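Local coordinates for Abbfa_003403 (Acinetobacter baumannii, PDB 4ZXH), which is a four-domain nonribosomal peptide synthetase that probably activates an amino acid, condenses it with a carrier-bound acyl donor and releases the product through its thioesterase domain, at residues H227-S231 and R395-Q400; G513-I519 and A604-L609. One frame throughout, in Å; residues are numbered along the deposited sequence.

Contact 1 of 2, residues H227-S231 and R395-Q400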
ATOM      1  N   HIS A 227      -0.601  -6.162 -12.797  1.00 19.30           N
ATOM      2  CA  HIS A 227      -0.679  -5.898 -14.229  1.00 23.92           C
ATOM      3  C   HIS A 227      -1.889  -6.553 -14.880  1.00 30.55           C
ATOM      4  O   HIS A 227      -1.804  -7.055 -16.001  1.00 41.45           O
ATOM      5  CB  HIS A 227       0.607  -6.350 -14.937  1.00 20.90           C
ATOM      6  CG  HIS A 227       1.839  -5.661 -14.440  1.00 22.62           C
ATOM      7  ND1 HIS A 227       2.181  -4.381 -14.820  1.00 29.75           N
ATOM      8  CD2 HIS A 227       2.793  -6.061 -13.569  1.00 24.72           C
ATOM      9  CE1 HIS A 227       3.299  -4.025 -14.217  1.00 25.62           C
ATOM     10  NE2 HIS A 227       3.693  -5.028 -13.452  1.00 37.80           N
ATOM     11  N   LYS A 228      -3.011  -6.560 -14.172  1.00 33.17           N
ATOM     12  CA  LYS A 228      -4.286  -6.924 -14.787  1.00 33.75           C
ATOM     13  C   LYS A 228      -4.946  -5.656 -15.324  1.00 38.72           C
ATOM     14  O   LYS A 228      -5.105  -4.677 -14.598  1.00 48.53           O
ATOM     15  CB  LYS A 228      -5.232  -7.609 -13.786  1.00 28.94           C
ATOM     16  CG  LYS A 228      -4.728  -8.889 -13.140  1.00 31.19           C
ATOM     17  CD  LYS A 228      -5.904  -9.625 -12.496  1.00 47.62           C
ATOM     18  CE  LYS A 228      -5.477 -10.838 -11.680  1.00 61.36           C
ATOM     19  NZ  LYS A 228      -4.795 -10.436 -10.413  1.00 66.56           N
ATOM     20  N   GLY A 229      -5.340  -5.654 -16.585  1.00 34.20           N
ATOM     21  CA  GLY A 229      -6.034  -4.495 -17.108  1.00 29.37           C
ATOM     22  C   GLY A 229      -7.184  -4.846 -18.024  1.00 29.67           C
ATOM     23  O   GLY A 229      -7.462  -6.023 -18.274  1.00 33.06           O
ATOM     24  N   SER A 230      -7.848  -3.814 -18.531  1.00 25.69           N
ATOM     25  CA  SER A 230      -8.884  -3.988 -19.530  1.00 25.12           C
ATOM     26  C   SER A 230      -8.866  -2.779 -20.448  1.00 22.89           C
ATOM     27  O   SER A 230      -8.107  -1.841 -20.212  1.00 30.54           O
ATOM     28  CB  SER A 230     -10.252  -4.167 -18.874  1.00 26.34           C
ATOM     29  OG  SER A 230     -11.260  -4.262 -19.863  1.00 38.18           O
ATOM     30  N   SER A 231      -9.696  -2.791 -21.487  1.00 30.31           N
ATOM     31  CA  SER A 231      -9.639  -1.765 -22.539  1.00 31.14           C
ATOM     32  C   SER A 231     -11.024  -1.317 -22.915  1.00 29.61           C
ATOM     33  O   SER A 231     -11.913  -2.145 -23.041  1.00 35.90           O
ATOM     34  CB  SER A 231      -8.941  -2.285 -23.802  1.00 30.28           C
ATOM     35  OG  SER A 231      -7.651  -2.807 -23.534  1.00 39.81           O
ATOM     36  N   ARG A 395      -7.864  -7.442 -27.541  1.00 29.94           N
ATOM     37  CA  ARG A 395      -7.349  -6.740 -26.375  1.00 34.00           C
ATOM     38  C   ARG A 395      -5.860  -7.095 -26.182  1.00 33.64           C
ATOM     39  O   ARG A 395      -5.485  -8.263 -26.223  1.00 35.86           O
ATOM     40  CB  ARG A 395      -8.149  -7.096 -25.129  1.00 29.43           C
ATOM     41  CG  ARG A 395      -9.546  -6.478 -25.061  1.00 26.09           C
ATOM     42  CD  ARG A 395     -10.381  -7.105 -23.919  1.00 40.27           C
ATOM     43  NE  ARG A 395      -9.728  -7.020 -22.610  1.00 48.67           N
ATOM     44  CZ  ARG A 395     -10.190  -7.574 -21.491  1.00 43.49           C
ATOM     45  NH1 ARG A 395     -11.316  -8.273 -21.493  1.00 46.13           N
ATOM     46  NH2 ARG A 395      -9.519  -7.425 -20.360  1.00 40.65           N
ATOM     47  N   GLN A 396      -5.003  -6.095 -26.014  1.00 28.71           N
ATOM     48  CA  GLN A 396      -3.580  -6.378 -25.846  1.00 20.91           C
ATOM     49  C   GLN A 396      -2.840  -5.257 -25.101  1.00 25.04           C
ATOM     50  O   GLN A 396      -3.338  -4.132 -24.978  1.00 28.20           O
ATOM     51  CB  GLN A 396      -2.931  -6.645 -27.213  1.00 27.96           C
ATOM     52  CG  GLN A 396      -3.071  -5.536 -28.219  1.00 20.51           C
ATOM     53  CD  GLN A 396      -1.835  -4.671 -28.244  1.00 26.20           C
ATOM     54  OE1 GLN A 396      -0.720  -5.163 -28.473  1.00 24.78           O
ATOM     55  NE2 GLN A 396      -2.010  -3.380 -27.956  1.00 28.01           N
ATOM     56  N   GLN A 397      -1.647  -5.586 -24.613  1.00 25.09           N
ATOM     57  CA  GLN A 397      -0.890  -4.745 -23.673  1.00 33.65           C
ATOM     58  C   GLN A 397      -1.777  -4.086 -22.605  1.00 32.32           C
ATOM     59  O   GLN A 397      -1.918  -2.859 -22.554  1.00 42.21           O
ATOM     60  CB  GLN A 397      -0.102  -3.639 -24.392  1.00 33.42           C
ATOM     61  CG  GLN A 397       0.478  -3.989 -25.762  1.00 42.19           C
ATOM     62  CD  GLN A 397       1.709  -3.186 -26.172  1.00 40.95           C
ATOM     63  OE1 GLN A 397       2.131  -2.262 -25.499  1.00 38.36           O
ATOM     64  NE2 GLN A 397       2.183  -3.461 -27.368  1.00 55.56           N
ATOM     65  N   GLU A 398      -2.372  -4.889 -21.742  1.00 21.40           N
ATOM     66  CA  GLU A 398      -3.194  -4.315 -20.689  1.00 20.63           C
ATOM     67  C   GLU A 398      -2.500  -4.388 -19.335  1.00 25.26           C
ATOM     68  O   GLU A 398      -1.872  -5.396 -19.000  1.00 33.42           O
ATOM     69  CB  GLU A 398      -4.554  -5.008 -20.642  1.00 19.82           C
ATOM     70  CG  GLU A 398      -5.352  -4.756 -21.888  1.00 26.09           C
ATOM     71  CD  GLU A 398      -6.640  -5.547 -21.949  1.00 35.11           C
ATOM     72  OE1 GLU A 398      -6.654  -6.695 -21.454  1.00 45.85           O
ATOM     73  OE2 GLU A 398      -7.626  -5.035 -22.537  1.00 25.74           O
ATOM     74  N   GLY A 399      -2.598  -3.300 -18.575  1.00 21.30           N
ATOM     75  CA  GLY A 399      -2.115  -3.264 -17.207  1.00 29.82           C
ATOM     76  C   GLY A 399      -0.698  -2.753 -17.020  1.00 30.23           C
ATOM     77  O   GLY A 399      -0.018  -3.114 -16.054  1.00 24.63           O
ATOM     78  N   GLN A 400      -0.239  -1.917 -17.937  1.00 19.05           N
ATOM     79  CA  GLN A 400       1.081  -1.335 -17.788  1.00 18.96           C
ATOM     80  C   GLN A 400       1.061  -0.287 -16.704  1.00 36.01           C
ATOM     81  O   GLN A 400       1.963  -0.236 -15.867  1.00 40.70           O
ATOM     82  CB  GLN A 400       1.556  -0.716 -19.097  1.00 19.20           C
ATOM     83  CG  GLN A 400       1.926  -1.744 -20.131  1.00 29.68           C
ATOM     84  CD  GLN A 400       2.193  -1.110 -21.464  1.00 34.07           C
ATOM     85  OE1 GLN A 400       2.114   0.116 -21.597  1.00 30.66           O
ATOM     86  NE2 GLN A 400       2.528  -1.938 -22.468  1.00 24.57           N
TER

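Contact 2 of 2, residues G513-I519 and A604-L609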
ATOM      1  N   GLY A 513     -50.240   6.718  29.638  1.00 44.26           N
ATOM      2  CA  GLY A 513     -51.110   7.841  29.352  1.00 45.31           C
ATOM      3  C   GLY A 513     -51.332   8.673  30.600  1.00 49.97           C
ATOM      4  O   GLY A 513     -51.341   9.904  30.552  1.00 46.93           O
ATOM      5  N   GLN A 514     -51.501   7.992  31.726  1.00 48.66           N
ATOM      6  CA  GLN A 514     -51.652   8.659  33.006  1.00 44.26           C
ATOM      7  C   GLN A 514     -50.411   9.474  33.392  1.00 42.00           C
ATOM      8  O   GLN A 514     -50.540  10.575  33.932  1.00 49.41           O
ATOM      9  CB  GLN A 514     -51.986   7.632  34.088  1.00 48.29           C
ATOM     10  CG  GLN A 514     -53.445   7.219  34.086  1.00 58.48           C
ATOM     11  CD  GLN A 514     -53.774   6.126  35.090  1.00 70.89           C
ATOM     12  OE1 GLN A 514     -52.899   5.377  35.544  1.00 69.86           O
ATOM     13  NE2 GLN A 514     -55.049   6.030  35.442  1.00 79.77           N
ATOM     14  N   HIS A 515     -49.220   8.941  33.121  1.00 34.24           N
ATOM     15  CA  HIS A 515     -47.981   9.682  33.363  1.00 32.59           C
ATOM     16  C   HIS A 515     -47.786  10.864  32.406  1.00 42.38           C
ATOM     17  O   HIS A 515     -47.280  11.899  32.834  1.00 39.03           O
ATOM     18  CB  HIS A 515     -46.759   8.773  33.262  1.00 33.29           C
ATOM     19  CG  HIS A 515     -46.516   7.938  34.477  1.00 43.21           C
ATOM     20  ND1 HIS A 515     -46.688   6.569  34.483  1.00 40.35           N
ATOM     21  CD2 HIS A 515     -46.110   8.273  35.725  1.00 48.39           C
ATOM     22  CE1 HIS A 515     -46.401   6.099  35.685  1.00 44.68           C
ATOM     23  NE2 HIS A 515     -46.048   7.112  36.457  1.00 49.27           N
ATOM     24  N   ILE A 516     -48.135  10.704  31.119  1.00 40.60           N
ATOM     25  CA  ILE A 516     -48.074  11.826  30.170  1.00 42.18           C
ATOM     26  C   ILE A 516     -48.861  12.998  30.764  1.00 46.13           C
ATOM     27  O   ILE A 516     -48.367  14.124  30.864  1.00 47.79           O
ATOM     28  CB  ILE A 516     -48.697  11.510  28.755  1.00 40.70           C
ATOM     29  CG1 ILE A 516     -48.197  10.205  28.136  1.00 40.43           C
ATOM     30  CG2 ILE A 516     -48.472  12.671  27.781  1.00 29.04           C
ATOM     31  CD1 ILE A 516     -46.780  10.183  27.821  1.00 34.60           C
ATOM     32  N   ALA A 517     -50.091  12.690  31.162  1.00 42.44           N
ATOM     33  CA  ALA A 517     -51.051  13.663  31.633  1.00 38.14           C
ATOM     34  C   ALA A 517     -50.570  14.342  32.915  1.00 46.33           C
ATOM     35  O   ALA A 517     -50.613  15.569  33.037  1.00 45.74           O
ATOM     36  CB  ALA A 517     -52.387  12.993  31.848  1.00 33.62           C
ATOM     37  N   GLY A 518     -50.097  13.538  33.861  1.00 43.54           N
ATOM     38  CA  GLY A 518     -49.668  14.042  35.154  1.00 41.59           C
ATOM     39  C   GLY A 518     -48.418  14.898  35.085  1.00 43.37           C
ATOM     40  O   GLY A 518     -48.255  15.839  35.869  1.00 50.63           O
ATOM     41  N   ILE A 519     -47.533  14.578  34.147  1.00 38.00           N
ATOM     42  CA  ILE A 519     -46.311  15.350  33.977  1.00 36.58           C
ATOM     43  C   ILE A 519     -46.618  16.633  33.212  1.00 37.96           C
ATOM     44  O   ILE A 519     -46.038  17.691  33.474  1.00 39.16           O
ATOM     45  CB  ILE A 519     -45.236  14.527  33.261  1.00 36.98           C
ATOM     46  CG1 ILE A 519     -44.812  13.353  34.146  1.00 29.90           C
ATOM     47  CG2 ILE A 519     -44.011  15.375  32.924  1.00 26.18           C
ATOM     48  CD1 ILE A 519     -43.729  12.512  33.523  1.00 27.70           C
ATOM     49  N   ALA A 604     -44.776  14.960  40.568  1.00 47.84           N
ATOM     50  CA  ALA A 604     -45.854  15.062  39.600  1.00 49.79           C
ATOM     51  C   ALA A 604     -46.927  14.053  39.948  1.00 63.49           C
ATOM     52  O   ALA A 604     -46.634  12.873  40.142  1.00 67.19           O
ATOM     53  CB  ALA A 604     -45.335  14.827  38.185  1.00 30.78           C
ATOM     54  N   GLY A 605     -48.169  14.504  40.040  1.00 72.56           N
ATOM     55  CA  GLY A 605     -49.256  13.578  40.283  1.00 86.36           C
ATOM     56  C   GLY A 605     -49.365  12.537  39.176  1.00 92.37           C
ATOM     57  O   GLY A 605     -48.530  12.445  38.262  1.00 83.28           O
ATOM     58  N   VAL A 606     -50.392  11.709  39.278  1.00 98.85           N
ATOM     59  CA  VAL A 606     -50.849  10.973  38.116  1.00 92.99           C
ATOM     60  C   VAL A 606     -52.272  11.490  37.908  1.00 80.25           C
ATOM     61  O   VAL A 606     -53.003  11.777  38.867  1.00 78.46           O
ATOM     62  CB  VAL A 606     -50.752   9.432  38.293  1.00 82.37           C
ATOM     63  CG1 VAL A 606     -51.617   8.714  37.289  1.00 81.48           C
ATOM     64  CG2 VAL A 606     -49.303   8.974  38.146  1.00 79.53           C
ATOM     65  N   VAL A 607     -52.621  11.682  36.646  1.00 67.16           N
ATOM     66  CA  VAL A 607     -53.833  12.379  36.274  1.00 57.53           C
ATOM     67  C   VAL A 607     -54.492  11.586  35.168  1.00 58.67           C
ATOM     68  O   VAL A 607     -53.809  11.124  34.260  1.00 61.35           O
ATOM     69  CB  VAL A 607     -53.524  13.810  35.797  1.00 52.76           C
ATOM     70  CG1 VAL A 607     -54.746  14.454  35.192  1.00 47.31           C
ATOM     71  CG2 VAL A 607     -52.995  14.647  36.945  1.00 57.77           C
ATOM     72  N   ALA A 608     -55.803  11.394  35.239  1.00 56.20           N
ATOM     73  CA  ALA A 608     -56.466  10.639  34.189  1.00 55.88           C
ATOM     74  C   ALA A 608     -56.396  11.451  32.910  1.00 59.94           C
ATOM     75  O   ALA A 608     -56.561  12.671  32.926  1.00 60.96           O
ATOM     76  CB  ALA A 608     -57.895  10.320  34.560  1.00 54.55           C
ATOM     77  N   LEU A 609     -56.118  10.777  31.806  1.00 57.66           N
ATOM     78  CA  LEU A 609     -55.938  11.462  30.542  1.00 50.83           C
ATOM     79  C   LEU A 609     -57.189  12.260  30.153  1.00 54.40           C
ATOM     80  O   LEU A 609     -57.085  13.368  29.616  1.00 54.33           O
ATOM     81  CB  LEU A 609     -55.581  10.442  29.464  1.00 49.27           C
ATOM     82  CG  LEU A 609     -54.915  10.896  28.166  1.00 44.87           C
ATOM     83  CD1 LEU A 609     -53.715  11.810  28.417  1.00 38.04           C
ATOM     84  CD2 LEU A 609     -54.475   9.649  27.420  1.00 40.83           C
TER

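Contact 1 of 2, residues H227-S231 and R395-Q400
Charged and polar groups hold segment 227-231, which runs into an edge strand of a four-stranded sheet, to the loop 395-400 in the condensation domain. Within the loop, Arg395 and Glu398 form a salt bridge, NE to OE2 at 2.9 Å, with a second hydrogen bond from Arg395 NH2 to Glu398 OE1 at 3.2 Å; Lys116 adds a further salt bridge to Glu398. This ion pair faces the strand. Ser231 OG donates to Glu398 OE2 over a very short 2.4 Å, and Arg395 NH2 reaches Gly229 O at 3.2 Å in a weak bond, while Ser230 OG lies over one face of the guanidinium. At the other end of the contact, His227 ND1 donates to Gly399 O at 2.8 Å, and His227 CA makes a CA-H...O contact with the same oxygen at 3.4 Å.

Close backbone packing joins these two polar regions. The CA atoms of Gly229 and Gly399 are 4.1 Å apart, and a CB on either would clash with the facing segment; Gly399 also has a positive phi of 93°, which suits glycine. The next residue, Gln400, turns its CA-to-CB bond away from the strand, bonds Ala38 O through NE2 and touches the phosphopantetheine. The buried Glu398 carboxylate is thus balanced by Arg395 and Lys116 and still accepts from Ser231, while the two glycines let the backbones close up.

Contact 2 of 2, residues G513-I519 and A604-L609
Helix 509-525 of the adenylation domain lies against the loop segment 604-609, extended as far as Ala608, and the interface is almost wholly van der Waals. At Gly513 the backbone oxygen O meets Leu609 CD1 at 3.7 Å; a CB here would sit tightly against that leucine. Gln514 lays its aliphatic part on Val606, CB to CG1 at 3.4 Å, and its CA makes a CA-H...O contact with Val607 O at 3.5 Å. The ring of His515 starts from a CA-to-CB bond that points away, yet CD2 still comes within 4.1 Å of Val606 CG2. Ala517 points at the segment: its CB is 3.4 Å from Val607 O, 4.2 Å from Val607 CB and 3.9 Å from Leu609 CD1. At Gly518 the two backbones come nearest CA to CA, 4.4 Å from Gly518 CA to Val606 CA; Gly518 CA is also 3.7 Å from Gly605 O. A CB at this position would collide with that oxygen, so the glycine lets the chain pass directly over the helix. Ile519 finishes the series with CG1 4.3 Å from Ala604 CB. Gly605 and Val606 are poorly ordered, so their contacts are less sharply defined than the rest.

The segment belongs to the loop between strands 598-600 and 621-627, the first of which edges a parallel four-stranded sheet. Val612, further along this loop, touches both Ala517 and Val607, while His515 and Ile516 pack on helix 543-553, leaving helix 509-525 between that helix and the loop.

How the contacts relate
Contacts 1 and 2 lie in different catalytic domains of one chain, with centres 73 Å apart and nearest atoms about 60 Å apart. They come in series: contact 1 closes within the condensation domain before contact 2 opens in the adenylation domain, and they share no helix, strand or sheet. Contact 1, its centre about 21 Å from the centre of the chain, joins a loop to the edge of a four-stranded sheet, beside the bound phosphopantetheine. Contact 2, its centre about 62 Å from that point, joins a loop to a helix at the periphery. Each closes a link inside its own domain, in keeping with a modular synthetase built from separately folded units.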